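Local atomic coordinates of dimethyl-sulfide monooxygenase (Hyphomicrobium sulfonivorans, PDB entry 6AK1), a protein that catalyses the FMN-dependent, NADH-consuming oxidation of dimethyl sulfide to methanethiol and formaldehyde, the first step of dimethyl sulfide degradation. Residues 254-257 and 258-261; 200-204 and 205-209; 69-72 and 73-77. All coordinates share one frame; numbering follows the deposited sequence.

Interaction 1: 254-257 and 258-261; sequences ARQI and TTDI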
ATOM      1  N   ALA A 254     -11.549  13.889  -7.802  1.00 27.98           N
ATOM      2  CA  ALA A 254     -11.493  13.234  -6.499  1.00 29.87           C
ATOM      3  C   ALA A 254     -12.835  13.285  -5.787  1.00 30.03           C
ATOM      4  O   ALA A 254     -13.188  12.337  -5.075  1.00 33.31           O
ATOM      5  CB  ALA A 254     -10.408  13.866  -5.621  1.00 28.58           C
ATOM      6  N   ARG A 255     -13.585  14.381  -5.953  1.00 32.13           N
ATOM      7  CA  ARG A 255     -14.905  14.477  -5.329  1.00 30.81           C
ATOM      8  C   ARG A 255     -15.775  13.277  -5.696  1.00 31.17           C
ATOM      9  O   ARG A 255     -16.442  12.690  -4.831  1.00 28.63           O
ATOM     10  CB  ARG A 255     -15.574  15.800  -5.733  1.00 27.21           C
ATOM     11  CG  ARG A 255     -14.869  17.035  -5.123  1.00 33.15           C
ATOM     12  CD  ARG A 255     -15.416  18.433  -5.560  1.00 31.97           C
ATOM     13  NE  ARG A 255     -16.823  18.675  -5.213  1.00 38.32           N
ATOM     14  CZ  ARG A 255     -17.284  19.033  -4.006  1.00 42.19           C
ATOM     15  NH1 ARG A 255     -16.472  19.208  -2.954  1.00 31.44           N
ATOM     16  NH2 ARG A 255     -18.593  19.210  -3.840  1.00 41.07           N
ATOM     17  N   GLN A 256     -15.738  12.866  -6.971  1.00 30.46           N
ATOM     18  CA  GLN A 256     -16.568  11.755  -7.430  1.00 30.37           C
ATOM     19  C   GLN A 256     -15.989  10.410  -7.006  1.00 29.20           C
ATOM     20  O   GLN A 256     -16.733   9.529  -6.562  1.00 31.61           O
ATOM     21  CB  GLN A 256     -16.733  11.804  -8.956  1.00 27.52           C
ATOM     22  CG  GLN A 256     -17.881  10.930  -9.462  1.00 26.99           C
ATOM     23  CD  GLN A 256     -19.210  11.351  -8.851  1.00 37.13           C
ATOM     24  OE1 GLN A 256     -19.710  12.461  -9.121  1.00 35.92           O
ATOM     25  NE2 GLN A 256     -19.775  10.489  -7.996  1.00 29.87           N
ATOM     26  N   ILE A 257     -14.667  10.242  -7.120  1.00 28.74           N
ATOM     27  CA  ILE A 257     -14.043   8.980  -6.727  1.00 29.50           C
ATOM     28  C   ILE A 257     -14.358   8.657  -5.269  1.00 26.03           C
ATOM     29  O   ILE A 257     -14.784   7.544  -4.946  1.00 28.29           O
ATOM     30  CB  ILE A 257     -12.525   9.020  -6.991  1.00 29.49           C
ATOM     31  CG1 ILE A 257     -12.239   8.956  -8.493  1.00 32.14           C
ATOM     32  CG2 ILE A 257     -11.825   7.863  -6.301  1.00 31.50           C
ATOM     33  CD1 ILE A 257     -10.747   8.998  -8.850  1.00 31.49           C
ATOM     34  N   THR A 258     -14.181   9.630  -4.371  1.00 27.06           N
ATOM     35  CA  THR A 258     -14.338   9.340  -2.944  1.00 25.55           C
ATOM     36  C   THR A 258     -15.795   9.242  -2.527  1.00 25.85           C
ATOM     37  O   THR A 258     -16.120   8.477  -1.613  1.00 30.62           O
ATOM     38  CB  THR A 258     -13.633  10.397  -2.087  1.00 27.85           C
ATOM     39  OG1 THR A 258     -14.238  11.693  -2.282  1.00 26.48           O
ATOM     40  CG2 THR A 258     -12.151  10.452  -2.448  1.00 26.80           C
ATOM     41  N   THR A 259     -16.678  10.019  -3.161  1.00 30.18           N
ATOM     42  CA  THR A 259     -18.112   9.837  -2.954  1.00 28.13           C
ATOM     43  C   THR A 259     -18.554   8.449  -3.410  1.00 30.44           C
ATOM     44  O   THR A 259     -19.317   7.772  -2.708  1.00 28.34           O
ATOM     45  CB  THR A 259     -18.893  10.928  -3.701  1.00 29.47           C
ATOM     46  OG1 THR A 259     -18.547  12.216  -3.174  1.00 26.95           O
ATOM     47  CG2 THR A 259     -20.395  10.713  -3.573  1.00 27.98           C
ATOM     48  N   ASP A 260     -18.070   7.999  -4.579  1.00 29.81           N
ATOM     49  CA  ASP A 260     -18.405   6.656  -5.064  1.00 32.44           C
ATOM     50  C   ASP A 260     -17.895   5.563  -4.127  1.00 30.95           C
ATOM     51  O   ASP A 260     -18.620   4.602  -3.834  1.00 30.59           O
ATOM     52  CB  ASP A 260     -17.851   6.439  -6.474  1.00 29.00           C
ATOM     53  CG  ASP A 260     -18.670   7.165  -7.544  1.00 42.20           C
ATOM     54  OD1 ASP A 260     -19.786   7.642  -7.218  1.00 39.47           O
ATOM     55  OD2 ASP A 260     -18.213   7.245  -8.713  1.00 42.74           O
ATOM     56  N   ILE A 261     -16.646   5.680  -3.659  1.00 31.18           N
ATOM     57  CA  ILE A 261     -16.086   4.654  -2.777  1.00 33.02           C
ATOM     58  C   ILE A 261     -16.914   4.539  -1.505  1.00 28.58           C
ATOM     59  O   ILE A 261     -17.227   3.432  -1.050  1.00 25.21           O
ATOM     60  CB  ILE A 261     -14.602   4.950  -2.468  1.00 28.58           C
ATOM     61  CG1 ILE A 261     -13.717   4.537  -3.646  1.00 29.48           C
ATOM     62  CG2 ILE A 261     -14.157   4.283  -1.165  1.00 26.50           C
ATOM     63  CD1 ILE A 261     -12.344   5.193  -3.638  1.00 28.82           C
TER
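The hydroxyl OG1 of T259 donates to the carbonyl O of R255 at 2.7 Å, and the amide N of T259 reaches the same oxygen at 3.2 Å from the opposite face of its plane. Two donors grip one carbonyl, possible because T259 keeps OG1 beside its backbone N (chi1 -62°), folded back over the preceding turn. T258 N likewise bonds A254 O, while the T258 hydroxyl bonds G389 O. Next to R255, Q256 NE2 donates to D260 OD1 at 3.0 Å: the oxygen lies close to the amide plane but is met from above the carboxylate plane, and the bond is also bent at the hydrogen (141°). The bend at chi2 of Q256 (59°) carries its amide round to D260. With an alanine here instead of D260, NE2 of Q256 would probably lose its mate and its amide would be freer to turn. Beneath, I257 CG2 lies 3.8 Å from I261 CD1; the branched aliphatic chains run alongside each other and both touch I246 on strand 243-246. Polar Q256, T259 and D260 outside, with isoleucines against the strand, suit an amphipathic helix covering a TIM barrel, here 251-267, the crossover between strands 243-246 and 276-284.

Interaction 2: 200-204 and 205-209; sequences NHQGK and YYKVP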
ATOM      1  N   ASN A 200     -11.750 -25.936   8.474  1.00 24.41           N
ATOM      2  CA  ASN A 200     -12.572 -26.797   7.615  1.00 28.78           C
ATOM      3  C   ASN A 200     -13.067 -26.033   6.393  1.00 29.67           C
ATOM      4  O   ASN A 200     -14.253 -26.047   6.047  1.00 27.47           O
ATOM      5  CB  ASN A 200     -13.741 -27.412   8.400  1.00 26.29           C
ATOM      6  CG  ASN A 200     -13.294 -28.558   9.297  1.00 27.02           C
ATOM      7  OD1 ASN A 200     -12.396 -29.323   8.943  1.00 31.32           O
ATOM      8  ND2 ASN A 200     -13.905 -28.670  10.460  1.00 24.67           N
ATOM      9  N   HIS A 201     -12.138 -25.342   5.743  1.00 26.91           N
ATOM     10  CA  HIS A 201     -12.473 -24.567   4.564  1.00 27.31           C
ATOM     11  C   HIS A 201     -12.379 -25.449   3.331  1.00 27.58           C
ATOM     12  O   HIS A 201     -11.366 -26.117   3.113  1.00 29.20           O
ATOM     13  CB  HIS A 201     -11.555 -23.360   4.383  1.00 27.42           C
ATOM     14  CG  HIS A 201     -11.862 -22.600   3.137  1.00 25.48           C
ATOM     15  ND1 HIS A 201     -12.863 -21.658   3.078  1.00 30.94           N
ATOM     16  CD2 HIS A 201     -11.384 -22.721   1.876  1.00 26.68           C
ATOM     17  CE1 HIS A 201     -12.954 -21.190   1.844  1.00 32.23           C
ATOM     18  NE2 HIS A 201     -12.067 -21.820   1.094  1.00 28.05           N
ATOM     19  N   GLN A 202     -13.432 -25.437   2.520  1.00 29.85           N
ATOM     20  CA  GLN A 202     -13.395 -26.160   1.251  1.00 38.32           C
ATOM     21  C   GLN A 202     -14.303 -25.408   0.280  1.00 35.64           C
ATOM     22  O   GLN A 202     -15.498 -25.688   0.191  1.00 38.53           O
ATOM     23  CB  GLN A 202     -13.821 -27.608   1.419  1.00 38.69           C
ATOM     24  CG  GLN A 202     -13.672 -28.433   0.149  1.00 48.44           C
ATOM     25  CD  GLN A 202     -13.668 -29.927   0.434  1.00 58.87           C
ATOM     26  OE1 GLN A 202     -12.880 -30.678  -0.140  1.00 66.07           O
ATOM     27  NE2 GLN A 202     -14.552 -30.364   1.331  1.00 58.23           N
ATOM     28  N   GLY A 203     -13.736 -24.457  -0.433  1.00 33.62           N
ATOM     29  CA  GLY A 203     -14.471 -23.676  -1.404  1.00 35.76           C
ATOM     30  C   GLY A 203     -14.212 -24.160  -2.807  1.00 32.86           C
ATOM     31  O   GLY A 203     -13.707 -25.221  -2.984  1.00 35.80           O
ATOM     32  N   LYS A 204     -14.552 -23.376  -3.805  1.00 32.88           N
ATOM     33  CA  LYS A 204     -14.298 -23.776  -5.181  1.00 32.09           C
ATOM     34  C   LYS A 204     -12.806 -23.773  -5.498  1.00 36.86           C
ATOM     35  O   LYS A 204     -12.346 -24.587  -6.303  1.00 39.95           O
ATOM     36  CB  LYS A 204     -15.063 -22.860  -6.137  1.00 35.59           C
ATOM     37  CG  LYS A 204     -14.788 -23.105  -7.624  1.00 41.30           C
ATOM     38  CD  LYS A 204     -15.744 -22.298  -8.505  1.00 46.30           C
ATOM     39  CE  LYS A 204     -15.253 -22.191  -9.947  1.00 47.66           C
ATOM     40  NZ  LYS A 204     -14.813 -23.486 -10.530  1.00 50.91           N
ATOM     41  N   TYR A 205     -12.028 -22.897  -4.857  1.00 32.74           N
ATOM     42  CA  TYR A 205     -10.645 -22.674  -5.255  1.00 31.75           C
ATOM     43  C   TYR A 205      -9.624 -23.070  -4.206  1.00 29.78           C
ATOM     44  O   TYR A 205      -8.462 -23.280  -4.558  1.00 33.02           O
ATOM     45  CB  TYR A 205     -10.416 -21.195  -5.607  1.00 30.92           C
ATOM     46  CG  TYR A 205     -11.378 -20.685  -6.646  1.00 33.62           C
ATOM     47  CD1 TYR A 205     -11.198 -20.974  -7.994  1.00 35.82           C
ATOM     48  CD2 TYR A 205     -12.475 -19.932  -6.275  1.00 31.52           C
ATOM     49  CE1 TYR A 205     -12.095 -20.519  -8.944  1.00 39.90           C
ATOM     50  CE2 TYR A 205     -13.365 -19.476  -7.203  1.00 35.81           C
ATOM     51  CZ  TYR A 205     -13.178 -19.766  -8.537  1.00 40.36           C
ATOM     52  OH  TYR A 205     -14.093 -19.296  -9.450  1.00 41.91           O
ATOM     53  N   TYR A 206     -10.002 -23.149  -2.941  1.00 28.60           N
ATOM     54  CA  TYR A 206      -9.038 -23.469  -1.902  1.00 29.92           C
ATOM     55  C   TYR A 206      -9.593 -24.543  -0.982  1.00 28.88           C
ATOM     56  O   TYR A 206     -10.791 -24.575  -0.681  1.00 28.18           O
ATOM     57  CB  TYR A 206      -8.644 -22.215  -1.105  1.00 26.05           C
ATOM     58  CG  TYR A 206      -8.026 -21.171  -1.997  1.00 29.08           C
ATOM     59  CD1 TYR A 206      -6.744 -21.336  -2.500  1.00 30.43           C
ATOM     60  CD2 TYR A 206      -8.738 -20.037  -2.371  1.00 25.33           C
ATOM     61  CE1 TYR A 206      -6.176 -20.383  -3.343  1.00 28.19           C
ATOM     62  CE2 TYR A 206      -8.181 -19.083  -3.211  1.00 26.52           C
ATOM     63  CZ  TYR A 206      -6.906 -19.264  -3.688  1.00 25.83           C
ATOM     64  OH  TYR A 206      -6.365 -18.326  -4.514  1.00 27.92           O
ATOM     65  N   LYS A 207      -8.707 -25.439  -0.568  1.00 31.85           N
ATOM     66  CA  LYS A 207      -9.010 -26.433   0.447  1.00 30.87           C
ATOM     67  C   LYS A 207      -7.983 -26.240   1.550  1.00 25.20           C
ATOM     68  O   LYS A 207      -6.794 -26.479   1.335  1.00 27.24           O
ATOM     69  CB  LYS A 207      -8.958 -27.845  -0.133  1.00 37.14           C
ATOM     70  CG  LYS A 207      -9.662 -28.886   0.714  1.00 42.18           C
ATOM     71  CD  LYS A 207      -9.426 -30.284   0.177  1.00 41.31           C
ATOM     72  CE  LYS A 207     -10.076 -31.308   1.087  1.00 51.66           C
ATOM     73  NZ  LYS A 207      -9.778 -31.025   2.522  1.00 47.26           N
ATOM     74  N   VAL A 208      -8.432 -25.762   2.707  1.00 25.56           N
ATOM     75  CA  VAL A 208      -7.577 -25.565   3.873  1.00 26.06           C
ATOM     76  C   VAL A 208      -8.325 -26.150   5.067  1.00 26.21           C
ATOM     77  O   VAL A 208      -9.161 -25.462   5.675  1.00 23.02           O
ATOM     78  CB  VAL A 208      -7.224 -24.077   4.079  1.00 29.17           C
ATOM     79  CG1 VAL A 208      -6.243 -23.901   5.253  1.00 22.34           C
ATOM     80  CG2 VAL A 208      -6.644 -23.480   2.805  1.00 23.09           C
ATOM     81  N   PRO A 209      -8.092 -27.428   5.411  1.00 28.52           N
ATOM     82  CA  PRO A 209      -8.841 -28.042   6.521  1.00 25.15           C
ATOM     83  C   PRO A 209      -8.375 -27.611   7.906  1.00 25.82           C
ATOM     84  O   PRO A 209      -9.183 -27.538   8.836  1.00 26.89           O
ATOM     85  CB  PRO A 209      -8.609 -29.550   6.311  1.00 25.98           C
ATOM     86  CG  PRO A 209      -7.315 -29.637   5.561  1.00 28.62           C
ATOM     87  CD  PRO A 209      -7.314 -28.419   4.642  1.00 25.84           C
TER
HETATM   88  O   HOH W   1     -11.408 -28.494   4.121  1.00 34.90           O
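N200 meets P209 through the backbone, its N donating to P209 O at 3.0 Å, while its side-chain ND2 turns to E460. H201 follows as the antiparallel hydrogen-bonded pair of V208, N to O in both directions. Its CG stands anti to the backbone N (chi1 177°), which lays the imidazole along the hairpin so that CD2 comes 3.2 Å from Y206 O. The ring suits this buried place because both nitrogens find partners on helix 157-174, NE2 with E163 and ND1 with K170. H201 O also accepts from a water at 2.6 Å, which is held only weakly by K207 NZ. Q202 faces K207 in a non-hydrogen-bonded pair; the two long chains run alongside each other, and Q202 OE1 rests 3.1 Å from K207 CE rather than on the amine. At G203 the N donates to Y206 O at 3.0 Å, almost straight out along that carbonyl, and a side chain would be crowded by the H201 ring. K204 lies across Y205: its CG stands 3.8 Å from the ring centroid, 10° off the normal, a CH-pi contact that uses the aliphatic part of the lysine. The phenol OH of Y205 bonds E156, and the backbone N atoms of Y205 and Y206 both reach the carboxylate of E163. K204 and Y205 bend the chain with angles near a type I turn, making a short two-stranded beta hairpin fastened to helix 157-174 both by its turn and by H201, outside the barrel.

Interaction 3: 69-72 and 73-77; sequences SAEM and ALRDA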
ATOM      1  N   SER A  69      11.711  -4.612 -24.359  1.00 27.99           N
ATOM      2  CA  SER A  69      12.655  -5.257 -23.454  1.00 21.56           C
ATOM      3  C   SER A  69      12.664  -4.521 -22.124  1.00 26.79           C
ATOM      4  O   SER A  69      12.099  -3.434 -21.978  1.00 25.11           O
ATOM      5  CB  SER A  69      14.075  -5.299 -24.032  1.00 26.01           C
ATOM      6  OG  SER A  69      14.698  -4.031 -23.940  1.00 25.87           O
ATOM      7  N   ALA A  70      13.323  -5.131 -21.144  1.00 25.52           N
ATOM      8  CA  ALA A  70      13.503  -4.499 -19.852  1.00 26.46           C
ATOM      9  C   ALA A  70      14.748  -3.619 -19.798  1.00 24.04           C
ATOM     10  O   ALA A  70      15.077  -3.112 -18.725  1.00 27.74           O
ATOM     11  CB  ALA A  70      13.554  -5.564 -18.755  1.00 20.42           C
ATOM     12  N   GLU A  71      15.439  -3.415 -20.926  1.00 20.46           N
ATOM     13  CA  GLU A  71      16.754  -2.782 -20.859  1.00 26.14           C
ATOM     14  C   GLU A  71      16.671  -1.342 -20.354  1.00 24.20           C
ATOM     15  O   GLU A  71      17.501  -0.918 -19.544  1.00 26.35           O
ATOM     16  CB  GLU A  71      17.463  -2.812 -22.212  1.00 25.46           C
ATOM     17  CG  GLU A  71      18.772  -2.015 -22.152  1.00 31.84           C
ATOM     18  CD  GLU A  71      19.457  -1.809 -23.487  1.00 33.37           C
ATOM     19  OE1 GLU A  71      18.788  -1.914 -24.537  1.00 37.05           O
ATOM     20  OE2 GLU A  71      20.677  -1.526 -23.477  1.00 32.58           O
ATOM     21  N   MET A  72      15.698  -0.568 -20.826  1.00 23.84           N
ATOM     22  CA  MET A  72      15.599   0.807 -20.347  1.00 26.23           C
ATOM     23  C   MET A  72      15.252   0.859 -18.861  1.00 26.66           C
ATOM     24  O   MET A  72      15.720   1.756 -18.151  1.00 25.05           O
ATOM     25  CB  MET A  72      14.580   1.581 -21.174  1.00 24.27           C
ATOM     26  CG  MET A  72      14.996   1.731 -22.656  1.00 28.61           C
ATOM     27  SD  MET A  72      16.665   2.412 -22.868  1.00 34.73           S
ATOM     28  CE  MET A  72      17.502   1.028 -23.581  1.00 23.55           C
ATOM     29  N   ALA A  73      14.457  -0.101 -18.372  1.00 25.31           N
ATOM     30  CA  ALA A  73      14.158  -0.165 -16.942  1.00 24.00           C
ATOM     31  C   ALA A  73      15.407  -0.491 -16.122  1.00 23.55           C
ATOM     32  O   ALA A  73      15.610   0.075 -15.043  1.00 20.73           O
ATOM     33  CB  ALA A  73      13.062  -1.198 -16.680  1.00 21.40           C
ATOM     34  N   LEU A  74      16.256  -1.396 -16.615  1.00 20.37           N
ATOM     35  CA  LEU A  74      17.507  -1.696 -15.918  1.00 22.45           C
ATOM     36  C   LEU A  74      18.441  -0.487 -15.889  1.00 24.96           C
ATOM     37  O   LEU A  74      19.126  -0.243 -14.885  1.00 22.49           O
ATOM     38  CB  LEU A  74      18.206  -2.886 -16.582  1.00 17.76           C
ATOM     39  CG  LEU A  74      17.562  -4.253 -16.349  1.00 22.90           C
ATOM     40  CD1 LEU A  74      18.049  -5.281 -17.396  1.00 19.24           C
ATOM     41  CD2 LEU A  74      17.842  -4.756 -14.924  1.00 19.10           C
ATOM     42  N   ARG A  75      18.493   0.277 -16.987  1.00 23.20           N
ATOM     43  CA  ARG A  75      19.456   1.374 -17.073  1.00 24.01           C
ATOM     44  C   ARG A  75      19.131   2.487 -16.086  1.00 21.08           C
ATOM     45  O   ARG A  75      20.039   3.115 -15.533  1.00 22.06           O
ATOM     46  CB  ARG A  75      19.520   1.920 -18.503  1.00 21.85           C
ATOM     47  CG  ARG A  75      20.214   0.970 -19.473  1.00 26.44           C
ATOM     48  CD  ARG A  75      20.194   1.500 -20.934  1.00 28.67           C
ATOM     49  NE  ARG A  75      20.918   2.765 -21.092  1.00 23.04           N
ATOM     50  CZ  ARG A  75      22.238   2.847 -21.237  1.00 27.39           C
ATOM     51  NH1 ARG A  75      22.976   1.743 -21.230  1.00 24.44           N
ATOM     52  NH2 ARG A  75      22.825   4.033 -21.372  1.00 31.17           N
ATOM     53  N   ASP A  76      17.849   2.751 -15.849  1.00 20.46           N
ATOM     54  CA  ASP A  76      17.431   3.754 -14.881  1.00 20.17           C
ATOM     55  C   ASP A  76      16.898   3.134 -13.582  1.00 19.99           C
ATOM     56  O   ASP A  76      16.339   3.849 -12.742  1.00 20.24           O
ATOM     57  CB  ASP A  76      16.383   4.672 -15.524  1.00 24.90           C
ATOM     58  CG  ASP A  76      16.038   5.870 -14.662  1.00 25.27           C
ATOM     59  OD1 ASP A  76      16.966   6.526 -14.156  1.00 25.16           O
ATOM     60  OD2 ASP A  76      14.838   6.129 -14.468  1.00 26.33           O
ATOM     61  N   ALA A  77      17.068   1.823 -13.397  1.00 21.98           N
ATOM     62  CA  ALA A  77      16.670   1.132 -12.169  1.00 20.37           C
ATOM     63  C   ALA A  77      15.201   1.366 -11.835  1.00 21.43           C
ATOM     64  O   ALA A  77      14.832   1.564 -10.670  1.00 23.18           O
ATOM     65  CB  ALA A  77      17.560   1.539 -10.986  1.00 22.46           C
TER
HETATM   66  O   HOH W   2      12.074  -1.190 -20.262  1.00 34.04           O
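L74 N, R75 N and D76 N donate in turn to A70 O, E71 O and M72 O, at 3.0, 3.0 and 3.3 Å, the i to i+4 pattern of the short helix 71-75. A70 sits at the N-cap, where its methyl can offer no capping oxygen; a water lies 2.8 Å from S69 O and accepts from A73 N at 3.2 Å. The far end closes in a Schellman motif: A77, with positive phi (55°), is the C-prime residue, its N reaching L74 O weakly, while D78 N returns to A73 O. Along the exposed side E71 and R75 run side by side. Their carboxylate and guanidinium planes are 85° apart, and E71 OE2 lies 4.6 Å from R75 NH1, well out of the guanidinium plane, so the opposite charges probably attract only at a distance, and no N-H points at the oxygen. M72, three residues before R75, runs alongside it: bends at chi2 (-52°) and chi3 curl the thioether back until the methyl CE is 3.8 Å from R75 CD. A flexible methionine suits this junction, since it also touches E306 of helix 305-316. A73, buried, packs on A310 of that helix, and its small methyl is consistent with close packing there. D76 is buried as well, its carboxylate satisfied by W23 NE1 at OD1 and, weakly, by G21 N at OD2.

From the N terminus the order is interaction 3, then interaction 2, then interaction 1. They stand in series: none encloses or crosses another; interactions 3 and 1 span single helical turns, and interaction 2 closes a ten-residue hairpin. Interaction 3 shapes the short helix 71-75, which follows barrel strand 53-57 and lies against helix 305-316. Interaction 2 folds residues 200-209 together, in the excursion between helix 157-174 and strand 223-227, and leans on that helix. Interaction 1 lies within helix 251-267, linking strands 243-246 and 276-284. Their centres lie about 36 to 41 Å apart and no atoms touch, so they mark three separate regions around one TIM barrel.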